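Local coordinates for DNA replication protein DnaC (Aquifex aeolicus, PDB 3ECC) that loads the replicative helicase during initiation of bacterial DNA replication and carries a P-loop site that binds ADP and magnesium, at residues K15-S18 and Q19-L23; L59-I62 and Y63-G67. All coordinates share one frame; numbering follows the deposited sequence.

Interaction 1: residues K15-S18 and Q19-L23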
loop_
_atom_site.group_PDB
_atom_site.type_symbol
_atom_site.label_atom_id
_atom_site.label_comp_id
_atom_site.label_asym_id
_atom_site.label_seq_id
_atom_site.Cartn_x
_atom_site.Cartn_y
_atom_site.Cartn_z
ATOM N N LYS A 15 7.792 13.911 -12.728
ATOM C CA LYS A 15 7.394 14.577 -13.963
ATOM C C LYS A 15 6.431 15.729 -13.726
ATOM O O LYS A 15 5.958 16.353 -14.682
ATOM C CB LYS A 15 6.813 13.578 -14.969
ATOM C CG LYS A 15 7.855 12.627 -15.553
ATOM C CD LYS A 15 7.682 12.448 -17.059
ATOM C CE LYS A 15 8.763 11.537 -17.656
ATOM N NZ LYS A 15 10.134 11.852 -17.142
ATOM N N ASN A 16 6.135 15.998 -12.452
ATOM C CA ASN A 16 5.362 17.177 -12.055
ATOM C C ASN A 16 5.520 17.478 -10.564
ATOM O O ASN A 16 6.257 16.790 -9.855
ATOM C CB ASN A 16 3.876 17.038 -12.435
ATOM C CG ASN A 16 3.162 15.965 -11.639
ATOM O OD1 ASN A 16 3.492 14.781 -11.722
ATOM N ND2 ASN A 16 2.154 16.373 -10.879
ATOM N N VAL A 17 4.834 18.514 -10.099
ATOM C CA VAL A 17 4.907 18.917 -8.703
ATOM C C VAL A 17 4.484 17.780 -7.761
ATOM O O VAL A 17 5.152 17.520 -6.752
ATOM C CB VAL A 17 4.074 20.203 -8.439
ATOM C CG1 VAL A 17 4.070 20.543 -6.963
ATOM C CG2 VAL A 17 4.632 21.376 -9.242
ATOM N N SER A 18 3.391 17.096 -8.107
ATOM C CA SER A 18 2.872 15.969 -7.312
ATOM C C SER A 18 3.930 14.902 -7.080
ATOM O O SER A 18 4.134 14.455 -5.949
ATOM C CB SER A 18 1.659 15.322 -7.997
ATOM O OG SER A 18 0.460 15.999 -7.688
ATOM N N GLN A 19 4.593 14.491 -8.161
ATOM C CA GLN A 19 5.587 13.425 -8.105
ATOM C C GLN A 19 6.832 13.851 -7.339
ATOM O O GLN A 19 7.526 13.020 -6.754
ATOM C CB GLN A 19 5.962 12.981 -9.520
ATOM C CG GLN A 19 4.917 12.111 -10.187
ATOM C CD GLN A 19 5.122 11.985 -11.688
ATOM O OE1 GLN A 19 6.220 11.671 -12.155
ATOM N NE2 GLN A 19 4.051 12.219 -12.453
ATOM N N ASN A 20 7.112 15.152 -7.353
ATOM C CA ASN A 20 8.271 15.699 -6.663
ATOM C C ASN A 20 8.087 15.754 -5.152
ATOM O O ASN A 20 9.007 15.447 -4.401
ATOM C CB ASN A 20 8.620 17.091 -7.199
ATOM C CG ASN A 20 9.859 17.668 -6.539
ATOM O OD1 ASN A 20 10.982 17.229 -6.806
ATOM N ND2 ASN A 20 9.659 18.635 -5.652
ATOM N N ARG A 21 6.899 16.151 -4.713
ATOM C CA ARG A 21 6.609 16.220 -3.285
ATOM C C ARG A 21 6.534 14.828 -2.672
ATOM O O ARG A 21 6.994 14.607 -1.551
ATOM C CB ARG A 21 5.314 16.992 -3.029
ATOM C CG ARG A 21 5.376 18.441 -3.461
ATOM C CD ARG A 21 4.323 19.256 -2.762
ATOM N NE ARG A 21 3.441 19.900 -3.734
ATOM C CZ ARG A 21 2.217 19.467 -4.037
ATOM N NH1 ARG A 21 1.715 18.388 -3.438
ATOM N NH2 ARG A 21 1.493 20.115 -4.944
ATOM N N ALA A 22 5.960 13.893 -3.422
ATOM C CA ALA A 22 5.917 12.500 -3.009
ATOM C C ALA A 22 7.326 11.955 -2.792
ATOM O O ALA A 22 7.592 11.298 -1.790
ATOM C CB ALA A 22 5.178 11.670 -4.034
ATOM N N LEU A 23 8.229 12.245 -3.725
ATOM C CA LEU A 23 9.613 11.768 -3.631
ATOM C C LEU A 23 10.309 12.296 -2.380
ATOM O O LEU A 23 11.006 11.549 -1.693
ATOM C CB LEU A 23 10.409 12.124 -4.899
ATOM C CG LEU A 23 11.917 11.830 -4.932
ATOM C CD1 LEU A 23 12.206 10.338 -4.769
ATOM C CD2 LEU A 23 12.550 12.362 -6.214
#
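Gln19 reaches back to Lys15 because its CG stands anti to its own carbonyl carbon (chi1 -76°) and the chain then runs extended toward the residues ahead of the helix. Its amide oxygen accepts a hydrogen bond from the backbone N of Lys15, with Lys15 N to Gln19 OE1 at 2.8 Å. The donor arrives from above the amide, 68° out of the carbonyl plane, and does not use a lone pair. OE1 also lies 3.5 Å from Lys15 CB, so the same oxygen borders the start of that side chain. A second meeting depends on Arg21, whose chain bends at chi3 (-122°) and brings the guanidinium alongside Val17. Val17 CG1 is 3.3 Å from Arg21 NH2, while Val17 O lies over one face of the group, displaced toward its rim.

This is the first turn of a helix, with Asn16 at the N-cap. Its backbone oxygen receives Asn20 N at 3.1 Å, and the i to i+4 bonds continue with Arg21 N on Val17 O at 3.0 Å and Ala22 N on Ser18 O at 3.2 Å. Gln19 touches Tyr12, Pro14 and the bound ADP, so one side chain meets both the nucleotide and the chain leading into the helix. Helix 17-31 thus starts beside the nucleotide, with Ser18 against Lys180 in the loop beyond edge strand 174-178 and Leu23 against Leu9 in the N-terminal segment.

Interaction 2: residues L59-I62 and Y63-G67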
loop_
_atom_site.group_PDB
_atom_site.type_symbol
_atom_site.label_atom_id
_atom_site.label_comp_id
_atom_site.label_asym_id
_atom_site.label_seq_id
_atom_site.Cartn_x
_atom_site.Cartn_y
_atom_site.Cartn_z
ATOM N N LEU A 59 9.956 0.444 -0.713
ATOM C CA LEU A 59 10.220 -0.847 -0.084
ATOM C C LEU A 59 11.710 -1.196 -0.141
ATOM O O LEU A 59 12.268 -1.731 0.826
ATOM C CB LEU A 59 9.374 -1.941 -0.744
ATOM C CG LEU A 59 9.526 -3.391 -0.282
ATOM C CD1 LEU A 59 9.201 -3.533 1.188
ATOM C CD2 LEU A 59 8.643 -4.312 -1.115
ATOM N N LYS A 60 12.339 -0.878 -1.276
ATOM C CA LYS A 60 13.765 -1.124 -1.495
ATOM C C LYS A 60 14.630 -0.163 -0.685
ATOM O O LYS A 60 15.615 -0.575 -0.066
ATOM C CB LYS A 60 14.107 -0.977 -2.979
ATOM C CG LYS A 60 14.113 -2.266 -3.767
ATOM C CD LYS A 60 14.244 -1.985 -5.269
ATOM C CE LYS A 60 15.526 -1.205 -5.615
ATOM N NZ LYS A 60 16.792 -2.003 -5.448
ATOM N N ALA A 61 14.250 1.115 -0.689
ATOM C CA ALA A 61 14.996 2.143 0.024
ATOM C C ALA A 61 15.078 1.830 1.515
ATOM O O ALA A 61 16.135 1.968 2.126
ATOM C CB ALA A 61 14.372 3.508 -0.206
ATOM N N ILE A 62 13.963 1.390 2.091
ATOM C CA ILE A 62 13.935 0.947 3.481
ATOM C C ILE A 62 14.940 -0.180 3.688
ATOM O O ILE A 62 15.749 -0.138 4.613
ATOM C CB ILE A 62 12.525 0.478 3.893
ATOM C CG1 ILE A 62 11.581 1.676 3.982
ATOM C CG2 ILE A 62 12.568 -0.274 5.222
ATOM C CD1 ILE A 62 10.132 1.309 3.966
ATOM N N TYR A 63 14.909 -1.162 2.791
ATOM C CA TYR A 63 15.798 -2.311 2.874
ATOM C C TYR A 63 17.280 -1.960 2.648
ATOM O O TYR A 63 18.169 -2.610 3.199
ATOM C CB TYR A 63 15.356 -3.389 1.883
ATOM C CG TYR A 63 16.441 -4.382 1.552
ATOM C CD1 TYR A 63 16.731 -5.435 2.416
ATOM C CD2 TYR A 63 17.197 -4.256 0.386
ATOM C CE1 TYR A 63 17.731 -6.348 2.125
ATOM C CE2 TYR A 63 18.207 -5.162 0.087
ATOM C CZ TYR A 63 18.467 -6.205 0.962
ATOM O OH TYR A 63 19.464 -7.107 0.676
ATOM N N GLU A 64 17.546 -0.938 1.843
ATOM C CA GLU A 64 18.930 -0.575 1.523
ATOM C C GLU A 64 19.511 0.453 2.487
ATOM O O GLU A 64 20.720 0.664 2.504
ATOM C CB GLU A 64 19.067 -0.102 0.065
ATOM C CG GLU A 64 18.536 1.309 -0.216
ATOM C CD GLU A 64 18.410 1.616 -1.716
ATOM O OE1 GLU A 64 19.120 0.971 -2.523
ATOM O OE2 GLU A 64 17.604 2.507 -2.085
ATOM N N LYS A 65 18.654 1.080 3.296
ATOM C CA LYS A 65 19.103 2.075 4.286
ATOM C C LYS A 65 18.857 1.640 5.731
ATOM O O LYS A 65 19.501 2.151 6.657
ATOM C CB LYS A 65 18.446 3.440 4.041
ATOM C CG LYS A 65 19.103 4.260 2.943
ATOM C CD LYS A 65 18.065 5.037 2.140
ATOM C CE LYS A 65 18.667 5.583 0.841
ATOM N NZ LYS A 65 17.638 6.247 -0.016
ATOM N N LYS A 66 17.918 0.713 5.920
ATOM C CA LYS A 66 17.617 0.186 7.249
ATOM C C LYS A 66 17.844 -1.323 7.327
ATOM O O LYS A 66 17.966 -1.879 8.415
ATOM C CB LYS A 66 16.178 0.538 7.676
ATOM C CG LYS A 66 16.056 1.720 8.648
ATOM C CD LYS A 66 16.381 3.061 7.990
ATOM C CE LYS A 66 16.361 4.203 9.012
ATOM N NZ LYS A 66 17.168 5.379 8.558
ATOM N N GLY A 67 17.892 -1.984 6.172
ATOM C CA GLY A 67 18.095 -3.435 6.124
ATOM C C GLY A 67 16.888 -4.239 6.574
ATOM O O GLY A 67 17.000 -5.428 6.873
#
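The Tyr63 ring meets Lys60 at its edge: Lys60 O lies near the ring plane, 4.0 Å from Tyr63 CD2, and within residues 59-67 the contact is made there and not over a face. The setting is the C-terminal end of the helix that follows the P-loop, in a P-loop NTPase fold. CG anti to the backbone N (chi1 160°) sends the ring off from the helix, and outside this stretch it touches Arg69 in the following loop. The other flat group, the Glu64 carboxylate, lies beside Ala61, its OE2 3.4 Å from Ala61 CA and somewhat farther from Ala61 CB. The Glu64 CG, set between its backbone N and carbonyl carbon (chi1 75°), turns the chain back along the preceding turn and past Lys60 O and Ala61 O.

Glu64 N bonds to Lys60 O at 2.7 Å, as in a regular alpha helix. One residue earlier, Tyr63 N makes a weak bond to Leu59 O, and one residue later Lys65 N is only weakly held by Ala61 O. Gly67, with positive phi, is the first residue to leave helical geometry.

The inner face of this end packs on helix 17-31, where Ala61, Ile62 and Lys65 all touch Val30. Lys66 is drawn the same way, its NZ hydrogen-bonded to His31 O. Lys65 lays its aliphatic part over a backbone oxygen, with CB 3.3 Å from Ala61 O. Ile62 O is shared: it accepts Lys66 N at 2.7 Å, and weak bonds from Gly67 N at 3.2 Å and Lys65 N at 3.4 Å converge on it.

How the interactions relate
Interaction 1 lies at the N-terminal end of helix 17-31 and interaction 2 at the C-terminal end of helix 51-65. Interaction 1 comes first along the chain; interaction 2 follows, after strand 40-45 and the P-loop. Their centres are about 21 Å apart and their nearest atoms about 8 Å, so they do not touch. The connection runs through helix 17-31 itself, which starts beside ADP at residues 15-23 and ends, at Val30 and His31, against Ala61, Ile62, Lys65 and Lys66. Helix 51-65 likewise begins at the nucleotide, with Lys51, Thr52 and His53, and ends away from it. Residues 15-23 therefore border the pocket, whereas residues 59-67 belong to the packing of the two helices farther off.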